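Local coordinates for protein monoacylglycerol lipase (Palaeococcus ferrophilus, PDB 6QE2) that hydrolyses monoacylglycerols to glycerol and free fatty acids, probably through a serine nucleophile of the alpha/beta-hydrolase type, at residues 6-11 against 43-48. Residues are numbered along the deposited sequence; the frame is centred on the assembly and turned at random.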
ATOM      1  N   ALA A   6      -1.054  16.456   0.342  1.00 26.26           N
ATOM      2  CA  ALA A   6      -1.056  17.225  -0.881  1.00 26.08           C
ATOM      3  C   ALA A   6      -2.135  16.768  -1.839  1.00 32.26           C
ATOM      4  O   ALA A   6      -2.361  15.582  -1.998  1.00 27.98           O
ATOM      5  CB  ALA A   6       0.295  17.131  -1.555  1.00 34.98           C
ATOM      6  N   LYS A   7      -2.811  17.725  -2.458  1.00 27.92           N
ATOM      7  CA  LYS A   7      -3.820  17.391  -3.450  1.00 29.53           C
ATOM      8  C   LYS A   7      -3.296  17.764  -4.828  1.00 32.50           C
ATOM      9  O   LYS A   7      -2.762  18.859  -5.021  1.00 29.77           O
ATOM     10  CB  LYS A   7      -5.144  18.117  -3.180  1.00 32.12           C
ATOM     11  CG  LYS A   7      -5.794  17.768  -1.845  1.00 41.50           C
ATOM     12  CD  LYS A   7      -7.232  18.274  -1.805  1.00 47.63           C
ATOM     13  CE  LYS A   7      -7.315  19.750  -1.486  1.00 54.49           C
ATOM     14  NZ  LYS A   7      -8.490  20.044  -0.618  1.00 51.00           N
ATOM     15  N   PHE A   8      -3.475  16.858  -5.790  1.00 26.68           N
ATOM     16  CA  PHE A   8      -2.988  17.044  -7.148  1.00 28.19           C
ATOM     17  C   PHE A   8      -4.151  16.925  -8.122  1.00 32.50           C
ATOM     18  O   PHE A   8      -4.996  16.036  -7.990  1.00 27.89           O
ATOM     19  CB  PHE A   8      -1.910  16.012  -7.521  1.00 31.55           C
ATOM     20  CG  PHE A   8      -0.688  16.047  -6.640  1.00 32.16           C
ATOM     21  CD1 PHE A   8      -0.564  15.171  -5.574  1.00 33.04           C
ATOM     22  CD2 PHE A   8       0.336  16.944  -6.885  1.00 36.48           C
ATOM     23  CE1 PHE A   8       0.560  15.196  -4.764  1.00 34.78           C
ATOM     24  CE2 PHE A   8       1.459  16.976  -6.080  1.00 43.66           C
ATOM     25  CZ  PHE A   8       1.573  16.101  -5.018  1.00 36.69           C
ATOM     26  N   GLY A   9      -4.189  17.822  -9.104  1.00 31.08           N
ATOM     27  CA  GLY A   9      -5.155  17.711 -10.176  1.00 30.61           C
ATOM     28  C   GLY A   9      -6.545  18.186  -9.789  1.00 36.82           C
ATOM     29  O   GLY A   9      -6.781  18.751  -8.718  1.00 35.48           O
ATOM     30  N   THR A  10      -7.478  17.964 -10.715  1.00 34.00           N
ATOM     31  CA  THR A  10      -8.874  18.350 -10.588  1.00 41.78           C
ATOM     32  C   THR A  10      -9.742  17.099 -10.569  1.00 29.99           C
ATOM     33  O   THR A  10      -9.596  16.243 -11.454  1.00 33.27           O
ATOM     34  CB  THR A  10      -9.298  19.263 -11.756  1.00 38.36           C
ATOM     35  OG1 THR A  10      -8.415  20.389 -11.822  1.00 46.18           O
ATOM     36  CG2 THR A  10     -10.721  19.754 -11.560  1.00 43.88           C
ATOM     37  N   PRO A  11     -10.686  16.978  -9.634  1.00 27.81           N
ATOM     38  CA  PRO A  11     -11.364  15.678  -9.475  1.00 29.05           C
ATOM     39  C   PRO A  11     -12.605  15.568 -10.351  1.00 33.15           C
ATOM     40  O   PRO A  11     -13.713  15.282  -9.882  1.00 35.21           O
ATOM     41  CB  PRO A  11     -11.685  15.638  -7.973  1.00 28.95           C
ATOM     42  CG  PRO A  11     -11.982  17.137  -7.675  1.00 29.71           C
ATOM     43  CD  PRO A  11     -10.946  17.875  -8.498  1.00 29.16           C
ATOM     44  N   VAL A  43      -5.892  13.451  -7.063  1.00 21.57           N
ATOM     45  CA  VAL A  43      -5.158  12.514  -6.218  1.00 21.27           C
ATOM     46  C   VAL A  43      -4.863  13.209  -4.901  1.00 22.21           C
ATOM     47  O   VAL A  43      -4.348  14.333  -4.890  1.00 26.49           O
ATOM     48  CB  VAL A  43      -3.858  12.022  -6.878  1.00 28.03           C
ATOM     49  CG1 VAL A  43      -3.103  11.081  -5.925  1.00 24.01           C
ATOM     50  CG2 VAL A  43      -4.160  11.321  -8.201  1.00 26.75           C
ATOM     51  N   TYR A  44      -5.212  12.552  -3.797  1.00 20.07           N
ATOM     52  CA  TYR A  44      -4.912  13.040  -2.457  1.00 20.58           C
ATOM     53  C   TYR A  44      -3.771  12.185  -1.932  1.00 23.55           C
ATOM     54  O   TYR A  44      -3.939  10.977  -1.730  1.00 24.25           O
ATOM     55  CB  TYR A  44      -6.138  12.965  -1.548  1.00 20.29           C
ATOM     56  CG  TYR A  44      -6.023  13.771  -0.267  1.00 21.48           C
ATOM     57  CD1 TYR A  44      -5.051  13.476   0.681  1.00 25.66           C
ATOM     58  CD2 TYR A  44      -6.886  14.821  -0.010  1.00 24.19           C
ATOM     59  CE1 TYR A  44      -4.943  14.209   1.849  1.00 24.39           C
ATOM     60  CE2 TYR A  44      -6.786  15.560   1.156  1.00 28.56           C
ATOM     61  CZ  TYR A  44      -5.813  15.242   2.083  1.00 25.56           C
ATOM     62  OH  TYR A  44      -5.706  15.964   3.248  1.00 27.18           O
ATOM     63  N   ALA A  45      -2.614  12.804  -1.735  1.00 24.19           N
ATOM     64  CA  ALA A  45      -1.436  12.101  -1.255  1.00 28.22           C
ATOM     65  C   ALA A  45      -1.119  12.538   0.165  1.00 27.19           C
ATOM     66  O   ALA A  45      -1.387  13.675   0.561  1.00 24.88           O
ATOM     67  CB  ALA A  45      -0.230  12.365  -2.162  1.00 27.71           C
ATOM     68  N   PHE A  46      -0.539  11.623   0.932  1.00 24.09           N
ATOM     69  CA  PHE A  46      -0.039  11.972   2.251  1.00 21.92           C
ATOM     70  C   PHE A  46       1.145  11.069   2.545  1.00 20.97           C
ATOM     71  O   PHE A  46       1.287   9.996   1.960  1.00 23.26           O
ATOM     72  CB  PHE A  46      -1.111  11.821   3.347  1.00 21.81           C
ATOM     73  CG  PHE A  46      -1.503  10.385   3.628  1.00 25.38           C
ATOM     74  CD1 PHE A  46      -2.476   9.749   2.870  1.00 26.39           C
ATOM     75  CD2 PHE A  46      -0.881   9.669   4.641  1.00 25.42           C
ATOM     76  CE1 PHE A  46      -2.828   8.430   3.125  1.00 24.76           C
ATOM     77  CE2 PHE A  46      -1.222   8.345   4.896  1.00 25.73           C
ATOM     78  CZ  PHE A  46      -2.198   7.727   4.134  1.00 25.24           C
ATOM     79  N   ASP A  47       1.997  11.515   3.457  1.00 25.69           N
ATOM     80  CA  ASP A  47       3.070  10.681   3.974  1.00 27.02           C
ATOM     81  C   ASP A  47       2.674  10.194   5.359  1.00 24.61           C
ATOM     82  O   ASP A  47       2.220  10.982   6.194  1.00 24.85           O
ATOM     83  CB  ASP A  47       4.396  11.446   4.010  1.00 26.51           C
ATOM     84  CG  ASP A  47       4.989  11.650   2.619  1.00 26.97           C
ATOM     85  OD1 ASP A  47       4.419  11.119   1.643  1.00 26.53           O
ATOM     86  OD2 ASP A  47       6.029  12.333   2.495  1.00 29.80           O
ATOM     87  N   TRP A  48       2.785   8.881   5.577  1.00 22.27           N
ATOM     88  CA  TRP A  48       2.471   8.294   6.872  1.00 22.18           C
ATOM     89  C   TRP A  48       3.258   8.970   7.986  1.00 20.89           C
ATOM     90  O   TRP A  48       4.356   9.487   7.745  1.00 24.85           O
ATOM     91  CB  TRP A  48       2.829   6.812   6.907  1.00 19.20           C
ATOM     92  CG  TRP A  48       1.988   5.847   6.130  1.00 20.41           C
ATOM     93  CD1 TRP A  48       1.661   5.904   4.802  1.00 24.51           C
ATOM     94  CD2 TRP A  48       1.460   4.608   6.619  1.00 20.58           C
ATOM     95  NE1 TRP A  48       0.931   4.793   4.449  1.00 23.92           N
ATOM     96  CE2 TRP A  48       0.797   3.979   5.545  1.00 25.47           C
ATOM     97  CE3 TRP A  48       1.477   3.972   7.866  1.00 23.41           C
ATOM     98  CZ2 TRP A  48       0.151   2.749   5.681  1.00 23.18           C
ATOM     99  CZ3 TRP A  48       0.840   2.748   7.998  1.00 22.58           C
ATOM    100  CH2 TRP A  48       0.181   2.151   6.913  1.00 26.77           C
TER
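Lys7 and Tyr44 face each other as a non-hydrogen-bonded antiparallel pair, and their side chains cross obliquely. The lysine's aliphatic part does the touching: Lys7 CG sits 3.6 Å from Tyr44 CD2, and CD also reaches the CD2–CE2 side of the ring. With CG anti to the backbone N (chi1 -165°), the Tyr44 ring lies beside the Lys7 chain. The Tyr44 hydroxyl bonds to Glu76 and Arg5. Glu76 also forms a long, weak ion pair with Lys7 NZ. An alanine in place of Tyr44 would probably leave Lys7 CG and CD without their aromatic neighbour and deprive Glu76 and Arg5 of their hydroxyl partner. On the other face of the sheet, the ring edge of Phe8 meets Ala45, with Ala45 CB close to the ring plane and 3.9 Å from Phe8 CE1. Phe8 CB is 4.5 Å from Val43 CB, and helix 30-38 packs on Phe8 and Val43 through Ile33. Four backbone hydrogen bonds flank the Lys7-Tyr44 pair: Ala6 and Ala45 exchange two, as do Phe8 and Val43, with Phe8 N 2.8 Å from Val43 O. Strand 5-8, at one edge, is the single antiparallel strand in an otherwise parallel sheet, as in the alpha/beta-hydrolase fold.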